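Long-range contact in 6-phosphogluconolactonase (Trypanosoma cruzi, PDB 6VYE), which probably hydrolyses 6-phosphogluconolactone to 6-phosphogluconate, the second step of the oxidative pentose phosphate pathway: residues V220-N234 and D256-L269. Numbering follows the deposited sequence.
Sequences VILLATGKEKKCVLN and DVTFILDKEIAENL. Unlike the reference sequence in segment 256-269: Glu267 (reference Gly).
Ile265 fills the angle between strand 220-224 and the helix that starts at Lys230. With CG1 anti to the backbone N (chi1 -159°) and the chain extended beyond it, CD1 reaches the CB of Ala224 at 3.6 Å; the small alanine lets the long branch in. CG1 of Ile265 meets CD2 of Leu233 at 3.7 Å. Leu233 points from the helix toward the sheet, and leucine's fork suits the place because its two methyls reach three neighbours: CD2 also touches CD1 of Leu261, while CD1 approaches the Phe259 ring obliquely. Leu222 takes one face of that ring, its CD2 lying 3.8 Å from the centroid, a CH-pi contact almost on the ring normal. Beneath these side chains the strands pair in parallel, Leu222 N bonding to Thr258 O and Ile260 N to Leu222 O, both at 2.9 Å. The short Asp262 takes two backbone N-H groups on OD1, from opposite faces of its carboxylate: Ile265 N at 3.0 Å, an Asx motif that positions Ile265, and Gly226 N at 3.2 Å, from a loop residue whose positive phi (103°) favours glycine. The contact closes a beta-alpha-beta unit of the Rossmann-like sheet: strand 163-167 flanks 220-224, strand 14-18 flanks 256-262, and helix 24-38 packs against Ile221, Thr258 and Ile260 on the face opposite helix 230-237.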
ATOM      1  N   VAL A 220      -8.238   4.327   0.744  1.00 13.16           N
ATOM      2  CA  VAL A 220      -7.511   3.041   0.815  1.00 13.86           C
ATOM      3  C   VAL A 220      -8.141   2.120  -0.231  1.00 13.73           C
ATOM      4  O   VAL A 220      -9.386   1.991  -0.253  1.00 15.38           O
ATOM      5  CB  VAL A 220      -7.567   2.435   2.234  1.00 13.26           C
ATOM      6  CG1 VAL A 220      -6.945   1.056   2.263  1.00 13.18           C
ATOM      7  CG2 VAL A 220      -6.955   3.355   3.285  1.00 13.55           C
ATOM      8  N   ILE A 221      -7.319   1.523  -1.077  1.00 14.06           N
ATOM      9  CA  ILE A 221      -7.756   0.613  -2.182  1.00 14.09           C
ATOM     10  C   ILE A 221      -7.003  -0.690  -1.976  1.00 13.47           C
ATOM     11  O   ILE A 221      -5.733  -0.661  -2.065  1.00 13.29           O
ATOM     12  CB  ILE A 221      -7.477   1.214  -3.578  1.00 15.05           C
ATOM     13  CG1 ILE A 221      -8.134   2.587  -3.742  1.00 16.74           C
ATOM     14  CG2 ILE A 221      -7.897   0.241  -4.680  1.00 15.39           C
ATOM     15  CD1 ILE A 221      -7.666   3.355  -4.969  1.00 15.87           C
ATOM     16  N   LEU A 222      -7.733  -1.759  -1.642  1.00 13.78           N
ATOM     17  CA  LEU A 222      -7.135  -3.100  -1.473  1.00 15.06           C
ATOM     18  C   LEU A 222      -7.457  -3.916  -2.718  1.00 15.86           C
ATOM     19  O   LEU A 222      -8.649  -3.998  -3.108  1.00 15.02           O
ATOM     20  CB  LEU A 222      -7.665  -3.781  -0.207  1.00 16.41           C
ATOM     21  CG  LEU A 222      -7.119  -5.187   0.053  1.00 15.99           C
ATOM     22  CD1 LEU A 222      -5.697  -5.137   0.572  1.00 16.23           C
ATOM     23  CD2 LEU A 222      -7.989  -5.911   1.046  1.00 17.01           C
ATOM     24  N   LEU A 223      -6.424  -4.525  -3.293  1.00 16.93           N
ATOM     25  CA  LEU A 223      -6.516  -5.474  -4.429  1.00 17.89           C
ATOM     26  C   LEU A 223      -6.353  -6.889  -3.864  1.00 21.24           C
ATOM     27  O   LEU A 223      -5.374  -7.139  -3.147  1.00 21.79           O
ATOM     28  CB  LEU A 223      -5.414  -5.116  -5.422  1.00 18.83           C
ATOM     29  CG  LEU A 223      -5.523  -3.724  -6.030  1.00 19.21           C
ATOM     30  CD1 LEU A 223      -4.661  -3.583  -7.268  1.00 21.77           C
ATOM     31  CD2 LEU A 223      -6.973  -3.449  -6.394  1.00 22.03           C
ATOM     32  N   ALA A 224      -7.325  -7.772  -4.086  1.00 22.37           N
ATOM     33  CA  ALA A 224      -7.223  -9.169  -3.608  1.00 23.82           C
ATOM     34  C   ALA A 224      -7.843 -10.141  -4.624  1.00 22.04           C
ATOM     35  O   ALA A 224      -8.985  -9.920  -5.070  1.00 21.77           O
ATOM     36  CB  ALA A 224      -7.864  -9.272  -2.248  1.00 24.68           C
ATOM     37  N   THR A 225      -7.113 -11.196  -4.970  1.00 22.90           N
ATOM     38  CA  THR A 225      -7.592 -12.243  -5.914  1.00 23.23           C
ATOM     39  C   THR A 225      -7.293 -13.627  -5.350  1.00 23.89           C
ATOM     40  O   THR A 225      -6.428 -13.734  -4.462  1.00 27.29           O
ATOM     41  CB  THR A 225      -6.898 -12.126  -7.271  1.00 25.75           C
ATOM     42  OG1 THR A 225      -5.490 -12.239  -7.023  1.00 30.01           O
ATOM     43  CG2 THR A 225      -7.205 -10.823  -7.970  1.00 25.94           C
ATOM     44  N   GLY A 226      -7.973 -14.634  -5.874  1.00 22.91           N
ATOM     45  CA  GLY A 226      -7.628 -16.053  -5.726  1.00 22.84           C
ATOM     46  C   GLY A 226      -8.523 -16.725  -4.711  1.00 24.71           C
ATOM     47  O   GLY A 226      -8.691 -16.169  -3.565  1.00 24.57           O
ATOM     48  N   LYS A 227      -9.087 -17.869  -5.082  1.00 24.63           N
ATOM     49  CA  LYS A 227      -9.820 -18.735  -4.125  1.00 26.24           C
ATOM     50  C   LYS A 227      -8.962 -18.959  -2.870  1.00 24.01           C
ATOM     51  O   LYS A 227      -9.540 -19.039  -1.800  1.00 25.23           O
ATOM     52  CB  LYS A 227     -10.226 -20.068  -4.763  1.00 29.54           C
ATOM     53  CG  LYS A 227     -11.244 -20.856  -3.940  1.00 33.65           C
ATOM     54  CD  LYS A 227     -11.435 -22.290  -4.359  1.00 37.84           C
ATOM     55  CE  LYS A 227     -12.135 -23.131  -3.301  1.00 42.13           C
ATOM     56  NZ  LYS A 227     -13.609 -23.011  -3.394  1.00 44.23           N
ATOM     57  N   GLU A 228      -7.636 -19.050  -3.000  1.00 23.62           N
ATOM     58  CA  GLU A 228      -6.698 -19.382  -1.895  1.00 25.22           C
ATOM     59  C   GLU A 228      -6.642 -18.268  -0.827  1.00 25.41           C
ATOM     60  O   GLU A 228      -6.131 -18.560   0.279  1.00 23.63           O
ATOM     61  CB  GLU A 228      -5.307 -19.676  -2.471  1.00 27.08           C
ATOM     62  CG  GLU A 228      -4.505 -18.452  -2.939  1.00 29.43           C
ATOM     63  CD  GLU A 228      -4.710 -17.962  -4.373  1.00 29.98           C
ATOM     64  OE1 GLU A 228      -4.009 -16.981  -4.798  1.00 32.71           O
ATOM     65  OE2 GLU A 228      -5.589 -18.513  -5.047  1.00 25.95           O
ATOM     66  N   LYS A 229      -7.144 -17.056  -1.110  1.00 22.35           N
ATOM     67  CA  LYS A 229      -7.137 -15.923  -0.144  1.00 21.12           C
ATOM     68  C   LYS A 229      -8.536 -15.671   0.425  1.00 20.74           C
ATOM     69  O   LYS A 229      -8.735 -14.675   1.122  1.00 20.81           O
ATOM     70  CB  LYS A 229      -6.625 -14.680  -0.852  1.00 20.33           C
ATOM     71  CG  LYS A 229      -5.207 -14.825  -1.325  1.00 19.63           C
ATOM     72  CD  LYS A 229      -4.603 -13.515  -1.674  1.00 20.36           C
ATOM     73  CE  LYS A 229      -3.253 -13.677  -2.315  1.00 17.57           C
ATOM     74  NZ  LYS A 229      -3.450 -13.963  -3.733  1.00 17.82           N
ATOM     75  N   LYS A 230      -9.476 -16.551   0.143  1.00 23.14           N
ATOM     76  CA  LYS A 230     -10.893 -16.371   0.544  1.00 23.57           C
ATOM     77  C   LYS A 230     -10.998 -16.423   2.066  1.00 23.72           C
ATOM     78  O   LYS A 230     -11.786 -15.646   2.658  1.00 24.50           O
ATOM     79  CB  LYS A 230     -11.763 -17.437  -0.108  1.00 27.11           C
ATOM     80  CG  LYS A 230     -13.250 -17.210   0.029  1.00 30.74           C
ATOM     81  CD  LYS A 230     -14.039 -17.784  -1.153  1.00 36.19           C
ATOM     82  CE  LYS A 230     -14.629 -19.169  -0.958  1.00 37.82           C
ATOM     83  NZ  LYS A 230     -14.044 -19.926   0.176  1.00 41.95           N
ATOM     84  N   CYS A 231     -10.226 -17.286   2.702  1.00 23.15           N
ATOM     85  CA  CYS A 231     -10.216 -17.424   4.179  1.00 23.21           C
ATOM     86  C   CYS A 231      -9.662 -16.137   4.827  1.00 20.42           C
ATOM     87  O   CYS A 231     -10.344 -15.569   5.698  1.00 17.91           O
ATOM     88  CB  CYS A 231      -9.434 -18.663   4.575  1.00 26.58           C
ATOM     89  SG  CYS A 231      -9.450 -18.927   6.361  1.00 32.31           S
ATOM     90  N   VAL A 232      -8.487 -15.652   4.416  1.00 19.39           N
ATOM     91  CA  VAL A 232      -7.928 -14.385   4.992  1.00 19.07           C
ATOM     92  C   VAL A 232      -8.851 -13.205   4.665  1.00 17.54           C
ATOM     93  O   VAL A 232      -9.053 -12.341   5.539  1.00 18.95           O
ATOM     94  CB  VAL A 232      -6.471 -14.116   4.592  1.00 18.73           C
ATOM     95  CG1 VAL A 232      -5.552 -15.117   5.253  1.00 20.53           C
ATOM     96  CG2 VAL A 232      -6.259 -14.088   3.091  1.00 20.08           C
ATOM     97  N   LEU A 233      -9.456 -13.149   3.486  1.00 17.64           N
ATOM     98  CA  LEU A 233     -10.370 -12.006   3.185  1.00 17.45           C
ATOM     99  C   LEU A 233     -11.562 -12.035   4.144  1.00 17.20           C
ATOM    100  O   LEU A 233     -11.906 -10.992   4.712  1.00 16.50           O
ATOM    101  CB  LEU A 233     -10.831 -12.059   1.737  1.00 18.94           C
ATOM    102  CG  LEU A 233     -11.769 -10.921   1.337  1.00 20.22           C
ATOM    103  CD1 LEU A 233     -11.082  -9.554   1.464  1.00 20.09           C
ATOM    104  CD2 LEU A 233     -12.301 -11.165  -0.073  1.00 20.42           C
ATOM    105  N   ASN A 234     -12.162 -13.204   4.329  1.00 18.52           N
ATOM    106  CA  ASN A 234     -13.329 -13.410   5.222  1.00 19.55           C
ATOM    107  C   ASN A 234     -12.964 -12.956   6.655  1.00 18.65           C
ATOM    108  O   ASN A 234     -13.836 -12.464   7.365  1.00 18.13           O
ATOM    109  CB  ASN A 234     -13.824 -14.859   5.092  1.00 24.46           C
ATOM    110  CG  ASN A 234     -14.391 -15.216   3.714  1.00 30.77           C
ATOM    111  OD1 ASN A 234     -14.812 -14.356   2.928  1.00 35.89           O
ATOM    112  ND2 ASN A 234     -14.395 -16.502   3.384  1.00 32.18           N
ATOM    113  N   ASP A 256     -12.140   6.559   3.009  1.00 20.13           N
ATOM    114  CA  ASP A 256     -12.986   5.867   2.011  1.00 21.37           C
ATOM    115  C   ASP A 256     -12.251   4.592   1.570  1.00 21.78           C
ATOM    116  O   ASP A 256     -11.196   4.724   0.895  1.00 22.77           O
ATOM    117  CB  ASP A 256     -13.327   6.815   0.849  1.00 24.45           C
ATOM    118  CG  ASP A 256     -13.610   6.107  -0.467  1.00 27.80           C
ATOM    119  OD1 ASP A 256     -12.803   6.270  -1.419  1.00 33.92           O
ATOM    120  OD2 ASP A 256     -14.575   5.330  -0.517  1.00 29.43           O
ATOM    121  N   VAL A 257     -12.809   3.417   1.902  1.00 18.72           N
ATOM    122  CA  VAL A 257     -12.179   2.088   1.672  1.00 19.53           C
ATOM    123  C   VAL A 257     -12.862   1.400   0.504  1.00 16.58           C
ATOM    124  O   VAL A 257     -14.079   1.240   0.558  1.00 16.61           O
ATOM    125  CB  VAL A 257     -12.222   1.194   2.930  1.00 18.67           C
ATOM    126  CG1 VAL A 257     -11.627  -0.182   2.663  1.00 20.18           C
ATOM    127  CG2 VAL A 257     -11.487   1.852   4.072  1.00 19.80           C
ATOM    128  N   THR A 258     -12.080   0.973  -0.484  1.00 16.55           N
ATOM    129  CA  THR A 258     -12.554   0.182  -1.653  1.00 15.89           C
ATOM    130  C   THR A 258     -11.773  -1.119  -1.706  1.00 15.28           C
ATOM    131  O   THR A 258     -10.554  -1.038  -1.723  1.00 14.80           O
ATOM    132  CB  THR A 258     -12.390   0.932  -2.980  1.00 17.23           C
ATOM    133  OG1 THR A 258     -12.951   2.231  -2.794  1.00 17.55           O
ATOM    134  CG2 THR A 258     -13.089   0.273  -4.151  1.00 17.36           C
ATOM    135  N   PHE A 259     -12.483  -2.255  -1.667  1.00 14.68           N
ATOM    136  CA  PHE A 259     -11.945  -3.614  -1.934  1.00 15.04           C
ATOM    137  C   PHE A 259     -12.318  -3.981  -3.375  1.00 15.44           C
ATOM    138  O   PHE A 259     -13.517  -3.921  -3.754  1.00 14.72           O
ATOM    139  CB  PHE A 259     -12.496  -4.650  -0.941  1.00 14.80           C
ATOM    140  CG  PHE A 259     -11.946  -4.611   0.465  1.00 14.75           C
ATOM    141  CD1 PHE A 259     -12.207  -5.654   1.336  1.00 14.81           C
ATOM    142  CD2 PHE A 259     -11.251  -3.515   0.950  1.00 15.14           C
ATOM    143  CE1 PHE A 259     -11.744  -5.634   2.639  1.00 16.72           C
ATOM    144  CE2 PHE A 259     -10.756  -3.509   2.246  1.00 15.89           C
ATOM    145  CZ  PHE A 259     -10.994  -4.571   3.089  1.00 16.14           C
ATOM    146  N   ILE A 260     -11.307  -4.274  -4.189  1.00 15.02           N
ATOM    147  CA  ILE A 260     -11.475  -4.675  -5.608  1.00 15.10           C
ATOM    148  C   ILE A 260     -11.074  -6.147  -5.671  1.00 15.59           C
ATOM    149  O   ILE A 260      -9.915  -6.482  -5.367  1.00 15.29           O
ATOM    150  CB  ILE A 260     -10.677  -3.726  -6.540  1.00 15.97           C
ATOM    151  CG1 ILE A 260     -10.990  -2.257  -6.239  1.00 16.08           C
ATOM    152  CG2 ILE A 260     -10.882  -4.067  -8.012  1.00 15.54           C
ATOM    153  CD1 ILE A 260     -10.267  -1.273  -7.167  1.00 16.23           C
ATOM    154  N   LEU A 261     -12.041  -7.005  -5.975  1.00 17.43           N
ATOM    155  CA  LEU A 261     -11.932  -8.481  -5.860  1.00 17.74           C
ATOM    156  C   LEU A 261     -12.215  -9.159  -7.208  1.00 20.52           C
ATOM    157  O   LEU A 261     -12.966  -8.590  -8.041  1.00 19.12           O
ATOM    158  CB  LEU A 261     -12.959  -8.929  -4.822  1.00 17.61           C
ATOM    159  CG  LEU A 261     -12.923  -8.179  -3.497  1.00 17.00           C
ATOM    160  CD1 LEU A 261     -13.995  -8.719  -2.566  1.00 19.02           C
ATOM    161  CD2 LEU A 261     -11.552  -8.313  -2.847  1.00 17.02           C
ATOM    162  N   ASP A 262     -11.699 -10.375  -7.384  1.00 21.91           N
ATOM    163  CA  ASP A 262     -12.138 -11.307  -8.452  1.00 25.45           C
ATOM    164  C   ASP A 262     -13.303 -12.138  -7.891  1.00 26.12           C
ATOM    165  O   ASP A 262     -13.571 -12.047  -6.671  1.00 25.04           O
ATOM    166  CB  ASP A 262     -10.960 -12.126  -8.999  1.00 28.49           C
ATOM    167  CG  ASP A 262     -10.511 -13.302  -8.142  1.00 31.64           C
ATOM    168  OD1 ASP A 262     -10.664 -13.239  -6.893  1.00 30.58           O
ATOM    169  OD2 ASP A 262     -10.008 -14.278  -8.729  1.00 40.59           O
ATOM    170  N   LYS A 263     -13.971 -12.904  -8.756  1.00 28.66           N
ATOM    171  CA  LYS A 263     -15.130 -13.779  -8.423  1.00 28.93           C
ATOM    172  C   LYS A 263     -14.684 -14.825  -7.401  1.00 27.11           C
ATOM    173  O   LYS A 263     -15.384 -15.006  -6.415  1.00 30.21           O
ATOM    174  CB  LYS A 263     -15.672 -14.472  -9.675  1.00 34.17           C
ATOM    175  CG  LYS A 263     -16.334 -13.561 -10.694  1.00 41.30           C
ATOM    176  CD  LYS A 263     -17.705 -13.085 -10.263  1.00 48.22           C
ATOM    177  CE  LYS A 263     -18.483 -12.427 -11.382  1.00 51.07           C
ATOM    178  NZ  LYS A 263     -18.904 -11.057 -10.997  1.00 51.55           N
ATOM    179  N   GLU A 264     -13.541 -15.470  -7.631  1.00 26.96           N
ATOM    180  CA  GLU A 264     -13.072 -16.642  -6.851  1.00 25.77           C
ATOM    181  C   GLU A 264     -12.846 -16.230  -5.383  1.00 26.73           C
ATOM    182  O   GLU A 264     -13.214 -17.021  -4.496  1.00 24.68           O
ATOM    183  CB  GLU A 264     -11.839 -17.244  -7.511  1.00 27.12           C
ATOM    184  CG  GLU A 264     -12.167 -18.019  -8.775  1.00 32.32           C
ATOM    185  CD  GLU A 264     -12.926 -19.337  -8.578  1.00 36.87           C
ATOM    186  OE1 GLU A 264     -12.619 -20.076  -7.623  1.00 40.58           O
ATOM    187  OE2 GLU A 264     -13.839 -19.630  -9.369  1.00 38.45           O
ATOM    188  N   ILE A 265     -12.260 -15.059  -5.093  1.00 24.07           N
ATOM    189  CA  ILE A 265     -12.006 -14.649  -3.671  1.00 24.53           C
ATOM    190  C   ILE A 265     -13.319 -14.223  -3.006  1.00 23.71           C
ATOM    191  O   ILE A 265     -13.404 -14.364  -1.773  1.00 26.86           O
ATOM    192  CB  ILE A 265     -10.913 -13.569  -3.533  1.00 24.81           C
ATOM    193  CG1 ILE A 265     -10.334 -13.556  -2.105  1.00 24.29           C
ATOM    194  CG2 ILE A 265     -11.421 -12.197  -3.982  1.00 23.72           C
ATOM    195  CD1 ILE A 265      -9.153 -12.643  -1.920  1.00 24.03           C
ATOM    196  N   ALA A 266     -14.304 -13.776  -3.793  1.00 25.68           N
ATOM    197  CA  ALA A 266     -15.564 -13.149  -3.339  1.00 28.77           C
ATOM    198  C   ALA A 266     -16.727 -14.157  -3.232  1.00 31.40           C
ATOM    199  O   ALA A 266     -17.856 -13.686  -3.004  1.00 32.85           O
ATOM    200  CB  ALA A 266     -15.917 -12.029  -4.288  1.00 27.92           C
ATOM    201  N   GLU A 267     -16.487 -15.474  -3.268  1.00 35.05           N
ATOM    202  CA  GLU A 267     -17.568 -16.513  -3.322  1.00 42.29           C
ATOM    203  C   GLU A 267     -18.446 -16.483  -2.057  1.00 40.06           C
ATOM    204  O   GLU A 267     -19.635 -16.737  -2.196  1.00 40.68           O
ATOM    205  CB  GLU A 267     -17.012 -17.922  -3.572  1.00 46.28           C
ATOM    206  CG  GLU A 267     -15.758 -17.925  -4.439  1.00 50.80           C
ATOM    207  CD  GLU A 267     -15.435 -19.137  -5.305  1.00 50.82           C
ATOM    208  OE1 GLU A 267     -16.299 -19.518  -6.129  1.00 50.76           O
ATOM    209  OE2 GLU A 267     -14.282 -19.663  -5.189  1.00 41.97           O
ATOM    210  N   ASN A 268     -17.932 -16.124  -0.878  1.00 50.18           N
ATOM    211  CA  ASN A 268     -18.734 -16.099   0.384  1.00 55.41           C
ATOM    212  C   ASN A 268     -19.259 -14.690   0.725  1.00 59.45           C
ATOM    213  O   ASN A 268     -20.014 -14.569   1.712  1.00 62.26           O
ATOM    214  CB  ASN A 268     -17.941 -16.658   1.566  1.00 60.80           C
ATOM    215  CG  ASN A 268     -17.525 -18.104   1.373  1.00 64.29           C
ATOM    216  OD1 ASN A 268     -18.317 -18.948   0.944  1.00 60.92           O
ATOM    217  ND2 ASN A 268     -16.287 -18.405   1.716  1.00 69.73           N
ATOM    218  N   LEU A 269     -18.890 -13.651  -0.022  1.00 59.26           N
ATOM    219  CA  LEU A 269     -19.385 -12.270   0.226  1.00 64.67           C
ATOM    220  C   LEU A 269     -20.826 -12.154  -0.278  1.00 74.67           C
ATOM    221  O   LEU A 269     -21.171 -12.878  -1.230  1.00 78.47           O
ATOM    222  CB  LEU A 269     -18.487 -11.260  -0.492  1.00 63.20           C
ATOM    223  CG  LEU A 269     -17.322 -10.708   0.324  1.00 63.73           C
ATOM    224  CD1 LEU A 269     -16.513 -11.826   0.969  1.00 65.40           C
ATOM    225  CD2 LEU A 269     -16.438  -9.832  -0.553  1.00 62.08           C
TER